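Local coordinates for protein possible HxlR family transcriptional factor (Thermoplasma volcanium, PDB 3DF8) that probably binds DNA as a dimeric transcriptional regulator of the HxlR family, through a winged helix-turn-helix fold, at residues I33-F45 with T82-L96. Residues are numbered along the deposited sequence; the frame is centred on the assembly and turned at random.
Sequences ISVLGNGSTRQNF and TYALTEKGMNVRNSL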
# COMPACT_ATOMS: atom_id res chain seq x y z
N ILE A 33 -3.87 9.08 -4.67
CA ILE A 33 -4.56 8.27 -5.69
C ILE A 33 -6.04 8.10 -5.39
O ILE A 33 -6.86 8.23 -6.27
CB ILE A 33 -3.86 6.89 -5.89
CG1 ILE A 33 -2.43 7.13 -6.42
CG2 ILE A 33 -4.73 5.90 -6.74
CD1 ILE A 33 -1.51 5.88 -6.42
N SER A 34 -6.35 7.82 -4.13
CA SER A 34 -7.76 7.63 -3.74
C SER A 34 -8.60 8.91 -3.92
O SER A 34 -9.72 8.88 -4.50
CB SER A 34 -7.79 7.18 -2.28
OG SER A 34 -7.03 5.98 -2.12
N VAL A 35 -8.09 10.04 -3.46
CA VAL A 35 -8.92 11.26 -3.54
C VAL A 35 -9.05 11.73 -4.99
O VAL A 35 -10.06 12.31 -5.35
CB VAL A 35 -8.48 12.40 -2.56
CG1 VAL A 35 -8.62 11.96 -1.11
CG2 VAL A 35 -7.06 12.92 -2.88
N LEU A 36 -8.04 11.46 -5.83
CA LEU A 36 -8.11 11.89 -7.24
C LEU A 36 -9.26 11.22 -7.99
O LEU A 36 -9.75 11.70 -9.04
CB LEU A 36 -6.76 11.70 -7.94
CG LEU A 36 -5.74 12.82 -7.75
CD1 LEU A 36 -4.38 12.44 -8.28
CD2 LEU A 36 -6.23 14.15 -8.37
N GLY A 37 -9.72 10.11 -7.43
CA GLY A 37 -10.89 9.39 -7.98
C GLY A 37 -12.21 9.66 -7.27
O GLY A 37 -13.19 8.97 -7.55
N ASN A 38 -12.24 10.61 -6.34
CA ASN A 38 -13.49 11.08 -5.69
C ASN A 38 -14.24 12.08 -6.58
O ASN A 38 -13.73 12.48 -7.62
CB ASN A 38 -13.19 11.87 -4.43
CG ASN A 38 -12.74 11.02 -3.26
OD1 ASN A 38 -12.83 9.79 -3.25
ND2 ASN A 38 -12.29 11.69 -2.23
N GLY A 39 -15.43 12.52 -6.17
CA GLY A 39 -16.19 13.56 -6.91
C GLY A 39 -16.36 13.37 -8.42
O GLY A 39 -16.12 12.28 -8.96
N SER A 40 -16.76 14.44 -9.12
CA SER A 40 -17.23 14.34 -10.52
C SER A 40 -16.46 15.19 -11.53
O SER A 40 -16.84 15.29 -12.70
CB SER A 40 -18.70 14.75 -10.60
OG SER A 40 -19.30 14.74 -9.32
N THR A 41 -15.39 15.82 -11.06
CA THR A 41 -14.77 16.91 -11.81
C THR A 41 -13.31 16.81 -11.54
O THR A 41 -12.92 16.34 -10.46
CB THR A 41 -15.27 18.31 -11.31
OG1 THR A 41 -15.00 18.45 -9.91
CG2 THR A 41 -16.77 18.48 -11.54
N ARG A 42 -12.48 17.24 -12.49
CA ARG A 42 -11.05 17.39 -12.23
C ARG A 42 -10.86 18.33 -11.03
O ARG A 42 -11.53 19.36 -10.93
CB ARG A 42 -10.34 17.97 -13.45
CG ARG A 42 -10.39 17.09 -14.68
CD ARG A 42 -9.59 17.70 -15.83
NE ARG A 42 -8.16 17.68 -15.50
CZ ARG A 42 -7.31 16.74 -15.91
NH1 ARG A 42 -7.76 15.75 -16.70
NH2 ARG A 42 -6.02 16.80 -15.55
N GLN A 43 -9.90 18.00 -10.18
CA GLN A 43 -9.62 18.77 -8.95
C GLN A 43 -8.39 19.63 -9.12
O GLN A 43 -7.43 19.19 -9.74
CB GLN A 43 -9.39 17.80 -7.81
CG GLN A 43 -10.51 16.75 -7.76
CD GLN A 43 -10.27 15.65 -6.73
OE1 GLN A 43 -9.64 15.87 -5.70
NE2 GLN A 43 -10.81 14.47 -7.00
N ASN A 44 -8.41 20.82 -8.51
CA ASN A 44 -7.22 21.65 -8.46
C ASN A 44 -6.40 21.27 -7.25
O ASN A 44 -6.81 20.38 -6.47
CB ASN A 44 -7.59 23.14 -8.50
CG ASN A 44 -8.43 23.60 -7.30
OD1 ASN A 44 -8.33 23.08 -6.19
ND2 ASN A 44 -9.28 24.58 -7.55
N PHE A 45 -5.24 21.92 -7.07
CA PHE A 45 -4.29 21.51 -6.05
C PHE A 45 -4.85 21.72 -4.66
O PHE A 45 -4.68 20.84 -3.79
CB PHE A 45 -3.03 22.31 -6.25
CG PHE A 45 -1.89 21.88 -5.40
CD1 PHE A 45 -0.95 20.97 -5.88
CD2 PHE A 45 -1.70 22.47 -4.14
CE1 PHE A 45 0.16 20.61 -5.09
CE2 PHE A 45 -0.59 22.14 -3.35
CZ PHE A 45 0.33 21.20 -3.83
N THR A 82 -5.66 21.56 -13.15
CA THR A 82 -6.36 20.46 -12.48
C THR A 82 -5.61 19.15 -12.71
O THR A 82 -4.75 19.09 -13.59
CB THR A 82 -7.81 20.31 -12.98
OG1 THR A 82 -7.80 20.09 -14.39
CG2 THR A 82 -8.65 21.57 -12.63
N TYR A 83 -5.97 18.12 -11.94
CA TYR A 83 -5.26 16.84 -11.92
C TYR A 83 -6.30 15.72 -12.01
O TYR A 83 -7.44 15.85 -11.54
CB TYR A 83 -4.44 16.74 -10.61
CG TYR A 83 -3.45 17.90 -10.38
CD1 TYR A 83 -2.10 17.76 -10.72
CD2 TYR A 83 -3.87 19.14 -9.87
CE1 TYR A 83 -1.18 18.85 -10.53
CE2 TYR A 83 -2.96 20.22 -9.69
CZ TYR A 83 -1.64 20.05 -10.03
OH TYR A 83 -0.78 21.12 -9.86
N ALA A 84 -5.89 14.62 -12.61
CA ALA A 84 -6.74 13.47 -12.74
C ALA A 84 -5.86 12.24 -12.85
O ALA A 84 -4.70 12.29 -13.28
CB ALA A 84 -7.62 13.58 -14.01
N LEU A 85 -6.44 11.10 -12.50
CA LEU A 85 -5.77 9.83 -12.72
C LEU A 85 -5.78 9.49 -14.22
O LEU A 85 -6.77 9.73 -14.96
CB LEU A 85 -6.53 8.75 -11.96
CG LEU A 85 -6.46 8.87 -10.44
CD1 LEU A 85 -7.38 7.81 -9.89
CD2 LEU A 85 -5.02 8.66 -9.94
N THR A 86 -4.68 8.90 -14.68
CA THR A 86 -4.65 8.27 -15.99
C THR A 86 -5.37 6.92 -15.93
O THR A 86 -5.79 6.47 -14.84
CB THR A 86 -3.19 8.01 -16.40
OG1 THR A 86 -2.63 7.07 -15.48
CG2 THR A 86 -2.37 9.32 -16.45
N GLU A 87 -5.52 6.25 -17.08
CA GLU A 87 -6.07 4.88 -17.09
C GLU A 87 -5.29 3.99 -16.13
O GLU A 87 -5.89 3.25 -15.34
CB GLU A 87 -6.02 4.28 -18.50
CG GLU A 87 -6.56 2.87 -18.53
CD GLU A 87 -6.98 2.41 -19.91
OE1 GLU A 87 -6.74 3.14 -20.91
OE2 GLU A 87 -7.55 1.31 -19.99
N LYS A 88 -3.96 4.07 -16.16
CA LYS A 88 -3.15 3.28 -15.19
C LYS A 88 -3.42 3.67 -13.73
O LYS A 88 -3.54 2.78 -12.87
CB LYS A 88 -1.65 3.36 -15.48
CG LYS A 88 -1.23 2.66 -16.80
CD LYS A 88 0.21 2.95 -17.07
CE LYS A 88 0.69 2.21 -18.32
NZ LYS A 88 2.07 2.66 -18.71
N GLY A 89 -3.52 4.97 -13.45
CA GLY A 89 -3.78 5.44 -12.07
C GLY A 89 -5.13 4.93 -11.58
O GLY A 89 -5.28 4.52 -10.40
N MSE A 90 -6.11 4.94 -12.48
CA MSE A 90 -7.45 4.43 -12.11
C MSE A 90 -7.44 2.91 -11.85
O MSE A 90 -8.08 2.41 -10.91
CB MSE A 90 -8.51 4.77 -13.18
CG MSE A 90 -9.93 4.36 -12.74
SE MSE A 90 -10.56 5.29 -11.09
CE MSE A 90 -10.57 7.08 -11.79
N ASN A 91 -6.64 2.18 -12.62
CA ASN A 91 -6.42 0.76 -12.32
C ASN A 91 -5.79 0.53 -10.95
O ASN A 91 -6.21 -0.35 -10.19
CB ASN A 91 -5.54 0.13 -13.40
CG ASN A 91 -6.24 0.03 -14.73
OD1 ASN A 91 -7.47 -0.03 -14.80
ND2 ASN A 91 -5.47 0.01 -15.80
N VAL A 92 -4.76 1.30 -10.62
CA VAL A 92 -4.24 1.24 -9.25
C VAL A 92 -5.34 1.54 -8.21
O VAL A 92 -5.44 0.84 -7.22
CB VAL A 92 -3.06 2.24 -9.09
CG1 VAL A 92 -2.58 2.35 -7.59
CG2 VAL A 92 -1.87 1.83 -10.04
N ARG A 93 -6.15 2.56 -8.46
CA ARG A 93 -7.12 2.98 -7.45
C ARG A 93 -8.08 1.85 -7.26
O ARG A 93 -8.47 1.52 -6.14
CB ARG A 93 -7.87 4.22 -7.89
CG ARG A 93 -8.75 4.76 -6.74
CD ARG A 93 -9.54 5.94 -7.20
NE ARG A 93 -10.24 6.64 -6.13
CZ ARG A 93 -11.42 6.29 -5.61
NH1 ARG A 93 -11.94 7.01 -4.61
NH2 ARG A 93 -12.08 5.24 -6.09
N ASN A 94 -8.45 1.24 -8.37
CA ASN A 94 -9.41 0.11 -8.36
C ASN A 94 -8.92 -1.03 -7.43
O ASN A 94 -9.70 -1.58 -6.67
CB ASN A 94 -9.69 -0.45 -9.77
CG ASN A 94 -10.58 0.47 -10.59
OD1 ASN A 94 -11.23 1.38 -10.05
ND2 ASN A 94 -10.61 0.25 -11.91
N SER A 95 -7.63 -1.36 -7.51
CA SER A 95 -7.08 -2.40 -6.62
C SER A 95 -6.83 -1.91 -5.21
O SER A 95 -6.77 -2.71 -4.28
CB SER A 95 -5.81 -3.01 -7.20
OG SER A 95 -6.00 -3.36 -8.55
N LEU A 96 -6.70 -0.60 -5.03
CA LEU A 96 -6.44 -0.03 -3.74
C LEU A 96 -7.65 -0.01 -2.84
O LEU A 96 -7.50 -0.21 -1.63
CB LEU A 96 -5.93 1.40 -3.93
CG LEU A 96 -5.06 2.15 -2.96
CD1 LEU A 96 -3.90 1.25 -2.44
CD2 LEU A 96 -4.52 3.44 -3.69
O HOH W 1 -9.14 11.24 -11.66
O HOH W 2 -9.46 14.78 -10.22
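Arg93 ends its reach at the last turn of helix 29-36, where NE (2.8 Å) and NH1 (2.9 Å) both donate to Ser34 O. Because the donors are NE and NH1, the grip is side-on, with Ser34 O in the guanidinium plane; that oxygen also accepts from Gly37 N, making three bonds to one carbonyl. CG anti to the backbone N (chi1 -173°) and an extended chain to NE carry the group there, with Gly37 O over one guanidinium face. NH1 continues to Arg6 O of the second subunit, whose Arg6 N binds Asn38 OD1. With an alanine in place of Arg93, Ser34 O would probably lose two of these three donors, leaving Gly37 N, and that Arg6 O a mate.

Next along the helix, Ile33 is a knob among Gly89, Val92, Arg93 and Leu96; its CG2 lies 3.7 Å from Arg93 CB. Leu36 CB meets Leu85 CG at 3.8 Å, while its CD2 turns to Tyr83 CB.

On strand 81-85, part of the hairpin corresponding to the winged-helix wing, Tyr83 N donates to Gln43 O (2.8 Å), a single antiparallel bridge. Arg42, bent at chi3 (68°), grips Thr82 through NE to OG1 (2.7 Å) and NH2 to O (3.3 Å), the latter from above the carbonyl plane. Ala84 CB lies over one guanidinium face, and Glu74 pairs with NH2. One water joins Leu36 O to Leu85 N; another joins Tyr83 O to Gln43 N and, weakly, Leu36 O.

The two arginines fix oxygens at either end of an apolar span flanked by water-bridged backbone, tying helix 29-36 and its loop to the wing and helix 87-108.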